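Local coordinates for protein putative dienelactone hydrolase (Klebsiella pneumoniae subsp. pneumoniae MGH 78578, PDB 3F67) that probably hydrolyses carboxylic ester bonds, as a member of the dienelactone hydrolase family with an alpha/beta-hydrolase fold, at residues P33-V38 against L118-C123; A141-Y146 against P171-Y176. All coordinates share one frame; numbering follows the deposited sequence. Where two conformers were deposited one is given.

Interaction 1: residues P33-V38 against L118-C123; sequences PIVIVV and LITGFC
Ile119 holds CG1 anti to its backbone N (chi1 -175°) and runs on extended, which carries CD1 across to the neighbouring strand, to Val38, whose CG2 lies beside its own backbone N; the two methyls meet obliquely at 3.7 Å. On the other face of the sheet Thr120 turns OG1 anti to its N, so that CG2 takes the crowded place between N and C and touches Val35 CG1 at 3.8 Å. Val35 CG2 crosses Leu118 CD1 at 4.0 Å on the same face. Beta-branched residues favour extended backbone, and as side chains alternate they cover both faces.

The two strands are parallel neighbours, joined by five backbone bonds that pass alternately from one strand to the other. Thr120 N reaches Ile36 O at 2.9 Å, nearly along the C=O axis, whereas Ile36 N meets Leu118 O from above the carbonyl plane. The last bond, Phe122 N to Val38 O, is longer at 3.2 Å. Gly121 pairs with Val38, and a beta carbon there would collide with Val38 CB, so glycine allows the close approach of 4.2 Å between their CA atoms.

The second strand runs directly into Cys123, at the N-cap of helix 124-133, whose strained backbone (phi 65°, psi -119°) is consistent with a nucleophile elbow. Backbone bonding within the sheet, and Val143 O for Thr120 OG1, make these buried polar atoms compatible with an apolar core.

Interaction 2: residues A141-Y146 against P171-Y176; sequences AAVAWY and PVLGLY
Leu175 lays its CD1 methyl over the six-membered ring of Trp145, 3.5 Å from the ring centroid and only 7° off the normal, a well-centred CH-pi contact. Trp145 and Leu175 are register partners on one face, and with CG anti to the carbonyl carbon in both they run side by side. The same CD1 touches Val143 CG1 at 3.7 Å, and leucine suits this place because a single branch can serve both the flat indole and the neighbouring valine.

A second CH-pi contact closes the C-terminal end: Tyr146 CA stands over the Tyr176 ring, 3.8 Å from its centroid and displaced toward the rim. Gly174 CA lies at the edge of that ring, in its plane, where a beta carbon would clash with Tyr176 CE1. Tyr176 OH is gripped by Gly147 O and by Trp130 NE1 of helix 124-133.

Five backbone bonds link the parallel strands, among them Leu175 N to Ala144 O at 2.8 Å, nearly along the C=O axis. The final one, Tyr146 N to Leu175 O at 2.9 Å, arrives from above the carbonyl plane. Tyr146 has positive phi and psi (36° and 59°), and its CB points away from the partner strand, though the ring still touches Leu175 O through CD2, at 3.6 Å; its OH is hydrogen-bonded to Asn215 N.

Small Ala142 and Ala144 lie against Thr129 and Trp130 of helix 124-133, while Val143 and Leu173 on the opposite face pack on helix 224-238. Strand 202-207 flanks 171-176 on its far side.

In the fold
From the N terminus, strand 32-38 leads through helix 46-57, strand 61-65 and helices 80-88 and 93-108 before strand 116-122 returns beside it, closing interaction 1. Only then does helix 124-133 lead to strand 141-145, and a shorter crossover through helix 161-164 brings in strand 172-177, closing interaction 2. The loops thus follow in series, neither nested nor crossed. Strands 116-122 and 141-145 are sheet neighbours, so the contacts join four adjacent parallel strands of the sheet, between strand 61-65 and strand 202-207. Gly121 O bonds Trp145 N across this seam, near the putative triad of Cys123, His212 and Asp180, with Tyr146 packing against His212.

Interaction 1: residues P33-V38 against L118-C123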
# COMPACT_ATOMS: atom_id res chain seq x y z
N PRO A 33 -10.65 4.37 -12.53
CA PRO A 33 -10.46 3.84 -11.17
C PRO A 33 -9.04 4.20 -10.70
O PRO A 33 -8.06 4.19 -11.52
CB PRO A 33 -10.61 2.30 -11.35
CG PRO A 33 -10.25 2.07 -12.83
CD PRO A 33 -10.60 3.31 -13.60
N ILE A 34 -8.89 4.51 -9.40
CA ILE A 34 -7.63 5.00 -8.86
C ILE A 34 -7.02 3.92 -7.99
O ILE A 34 -7.73 3.38 -7.13
CB ILE A 34 -7.91 6.22 -7.93
CG1 ILE A 34 -8.63 7.34 -8.72
CG2 ILE A 34 -6.62 6.68 -7.21
CD1 ILE A 34 -9.44 8.25 -7.82
N VAL A 35 -5.73 3.63 -8.18
CA VAL A 35 -5.04 2.80 -7.18
C VAL A 35 -3.94 3.65 -6.55
O VAL A 35 -2.93 4.00 -7.21
CB VAL A 35 -4.43 1.49 -7.78
CG1 VAL A 35 -3.71 0.68 -6.66
CG2 VAL A 35 -5.52 0.65 -8.45
N ILE A 36 -4.10 3.96 -5.27
CA ILE A 36 -2.97 4.59 -4.53
C ILE A 36 -1.98 3.45 -4.22
O ILE A 36 -2.40 2.38 -3.78
CB ILE A 36 -3.48 5.18 -3.28
CG1 ILE A 36 -4.47 6.35 -3.60
CG2 ILE A 36 -2.31 5.71 -2.40
CD1 ILE A 36 -5.04 6.97 -2.31
N VAL A 37 -0.69 3.66 -4.48
CA VAL A 37 0.31 2.61 -4.31
C VAL A 37 1.20 3.06 -3.15
O VAL A 37 1.84 4.15 -3.23
CB VAL A 37 1.18 2.47 -5.58
CG1 VAL A 37 2.29 1.44 -5.33
CG2 VAL A 37 0.29 1.98 -6.77
N VAL A 38 1.26 2.27 -2.08
CA VAL A 38 2.04 2.69 -0.90
C VAL A 38 3.38 1.99 -0.85
O VAL A 38 3.46 0.74 -0.82
CB VAL A 38 1.32 2.43 0.43
CG1 VAL A 38 2.03 3.20 1.61
CG2 VAL A 38 -0.16 2.83 0.37
N LEU A 118 -9.14 2.85 -4.73
CA LEU A 118 -8.55 1.54 -4.35
C LEU A 118 -7.15 1.81 -3.78
O LEU A 118 -6.56 2.88 -4.05
CB LEU A 118 -8.43 0.66 -5.59
CG LEU A 118 -9.73 0.40 -6.35
CD1 LEU A 118 -9.42 -0.17 -7.73
CD2 LEU A 118 -10.65 -0.52 -5.55
N ILE A 119 -6.58 0.86 -3.03
CA ILE A 119 -5.22 1.07 -2.55
C ILE A 119 -4.50 -0.27 -2.46
O ILE A 119 -5.11 -1.31 -2.13
CB ILE A 119 -5.24 1.78 -1.18
CG1 ILE A 119 -3.83 2.13 -0.71
CG2 ILE A 119 -6.03 0.96 -0.11
CD1 ILE A 119 -3.85 3.10 0.57
N THR A 120 -3.21 -0.26 -2.76
CA THR A 120 -2.37 -1.43 -2.50
C THR A 120 -1.04 -0.95 -1.93
O THR A 120 -0.59 0.17 -2.23
CB THR A 120 -2.19 -2.30 -3.77
OG1 THR A 120 -1.63 -3.57 -3.40
CG2 THR A 120 -1.28 -1.61 -4.84
N GLY A 121 -0.40 -1.78 -1.13
CA GLY A 121 0.85 -1.32 -0.51
C GLY A 121 1.69 -2.50 -0.08
O GLY A 121 1.16 -3.59 0.11
N PHE A 122 3.00 -2.27 0.07
CA PHE A 122 3.95 -3.37 0.23
C PHE A 122 4.79 -3.14 1.47
O PHE A 122 5.29 -2.05 1.66
CB PHE A 122 4.89 -3.43 -1.01
CG PHE A 122 4.13 -3.62 -2.28
CD1 PHE A 122 3.90 -4.90 -2.78
CD2 PHE A 122 3.59 -2.50 -2.93
CE1 PHE A 122 3.11 -5.08 -3.99
CE2 PHE A 122 2.78 -2.66 -4.08
CZ PHE A 122 2.56 -3.94 -4.60
N CYS A 123 4.91 -4.18 2.29
CA CYS A 123 5.83 -4.15 3.41
C CYS A 123 5.36 -3.09 4.42
O CYS A 123 4.23 -3.20 4.92
CB CYS A 123 7.24 -3.91 2.89
SG CYS A 123 8.33 -4.24 4.16

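Interaction 2: residues A141-Y146 against P171-Y176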
# COMPACT_ATOMS: atom_id res chain seq x y z
N ALA A 141 -11.78 -0.81 -1.95
CA ALA A 141 -11.11 -2.07 -1.65
C ALA A 141 -9.63 -1.85 -1.45
O ALA A 141 -9.09 -0.78 -1.84
CB ALA A 141 -11.34 -3.09 -2.80
N ALA A 142 -8.98 -2.85 -0.84
CA ALA A 142 -7.55 -2.70 -0.47
C ALA A 142 -6.86 -4.05 -0.59
O ALA A 142 -7.47 -5.10 -0.33
CB ALA A 142 -7.39 -2.19 0.99
N VAL A 143 -5.61 -4.02 -1.03
CA VAL A 143 -4.75 -5.22 -1.09
C VAL A 143 -3.43 -4.91 -0.37
O VAL A 143 -2.65 -4.06 -0.83
CB VAL A 143 -4.49 -5.69 -2.56
CG1 VAL A 143 -3.56 -6.96 -2.58
CG2 VAL A 143 -5.89 -6.05 -3.21
N ALA A 144 -3.19 -5.63 0.74
CA ALA A 144 -2.01 -5.36 1.60
C ALA A 144 -1.03 -6.51 1.37
O ALA A 144 -1.40 -7.69 1.55
CB ALA A 144 -2.46 -5.33 3.05
N TRP A 145 0.20 -6.18 0.97
CA TRP A 145 1.21 -7.22 0.80
C TRP A 145 2.16 -7.20 1.98
O TRP A 145 2.84 -6.21 2.21
CB TRP A 145 2.03 -6.98 -0.44
CG TRP A 145 1.26 -6.88 -1.76
CD1 TRP A 145 0.38 -5.87 -2.13
CD2 TRP A 145 1.40 -7.75 -2.91
NE1 TRP A 145 -0.05 -6.10 -3.44
CE2 TRP A 145 0.58 -7.22 -3.94
CE3 TRP A 145 2.14 -8.93 -3.15
CZ2 TRP A 145 0.46 -7.85 -5.23
CZ3 TRP A 145 2.09 -9.54 -4.44
CH2 TRP A 145 1.24 -8.99 -5.46
N TYR A 146 2.20 -8.33 2.69
CA TYR A 146 3.12 -8.59 3.83
C TYR A 146 3.37 -7.35 4.68
O TYR A 146 4.53 -6.90 4.83
CB TYR A 146 4.43 -9.23 3.33
CG TYR A 146 4.89 -8.84 1.93
CD1 TYR A 146 5.65 -7.68 1.72
CD2 TYR A 146 4.62 -9.66 0.84
CE1 TYR A 146 6.10 -7.33 0.45
CE2 TYR A 146 5.10 -9.33 -0.44
CZ TYR A 146 5.81 -8.18 -0.63
OH TYR A 146 6.27 -7.86 -1.87
N PRO A 171 -13.36 -4.13 1.74
CA PRO A 171 -12.78 -5.48 1.70
C PRO A 171 -11.26 -5.43 1.52
O PRO A 171 -10.78 -4.71 0.61
CB PRO A 171 -13.42 -6.12 0.43
CG PRO A 171 -14.62 -5.29 0.18
CD PRO A 171 -14.32 -3.90 0.64
N VAL A 172 -10.53 -6.16 2.37
CA VAL A 172 -9.07 -6.15 2.31
C VAL A 172 -8.59 -7.54 2.04
O VAL A 172 -8.98 -8.48 2.73
CB VAL A 172 -8.42 -5.71 3.64
CG1 VAL A 172 -6.94 -5.62 3.44
CG2 VAL A 172 -8.96 -4.32 4.09
N LEU A 173 -7.75 -7.67 1.02
CA LEU A 173 -7.07 -8.96 0.72
C LEU A 173 -5.63 -8.81 1.21
O LEU A 173 -4.94 -7.83 0.83
CB LEU A 173 -7.00 -9.15 -0.81
CG LEU A 173 -6.06 -10.23 -1.31
CD1 LEU A 173 -6.44 -11.67 -0.78
CD2 LEU A 173 -6.17 -10.26 -2.87
N GLY A 174 -5.14 -9.75 2.02
CA GLY A 174 -3.72 -9.71 2.41
C GLY A 174 -2.95 -10.79 1.66
O GLY A 174 -3.44 -11.91 1.49
N LEU A 175 -1.75 -10.47 1.20
CA LEU A 175 -0.91 -11.47 0.49
C LEU A 175 0.37 -11.62 1.31
O LEU A 175 1.17 -10.69 1.40
CB LEU A 175 -0.60 -10.92 -0.94
CG LEU A 175 -1.88 -10.73 -1.79
CD1 LEU A 175 -1.54 -9.96 -3.09
CD2 LEU A 175 -2.57 -12.12 -2.13
N TYR A 176 0.54 -12.80 1.94
CA TYR A 176 1.56 -12.98 2.99
C TYR A 176 2.44 -14.19 2.64
O TYR A 176 1.98 -15.12 1.94
CB TYR A 176 0.87 -13.13 4.36
CG TYR A 176 0.49 -11.75 4.90
CD1 TYR A 176 -0.51 -10.97 4.27
CD2 TYR A 176 1.16 -11.21 6.01
CE1 TYR A 176 -0.81 -9.71 4.70
CE2 TYR A 176 0.85 -9.91 6.49
CZ TYR A 176 -0.14 -9.18 5.83
OH TYR A 176 -0.43 -7.89 6.23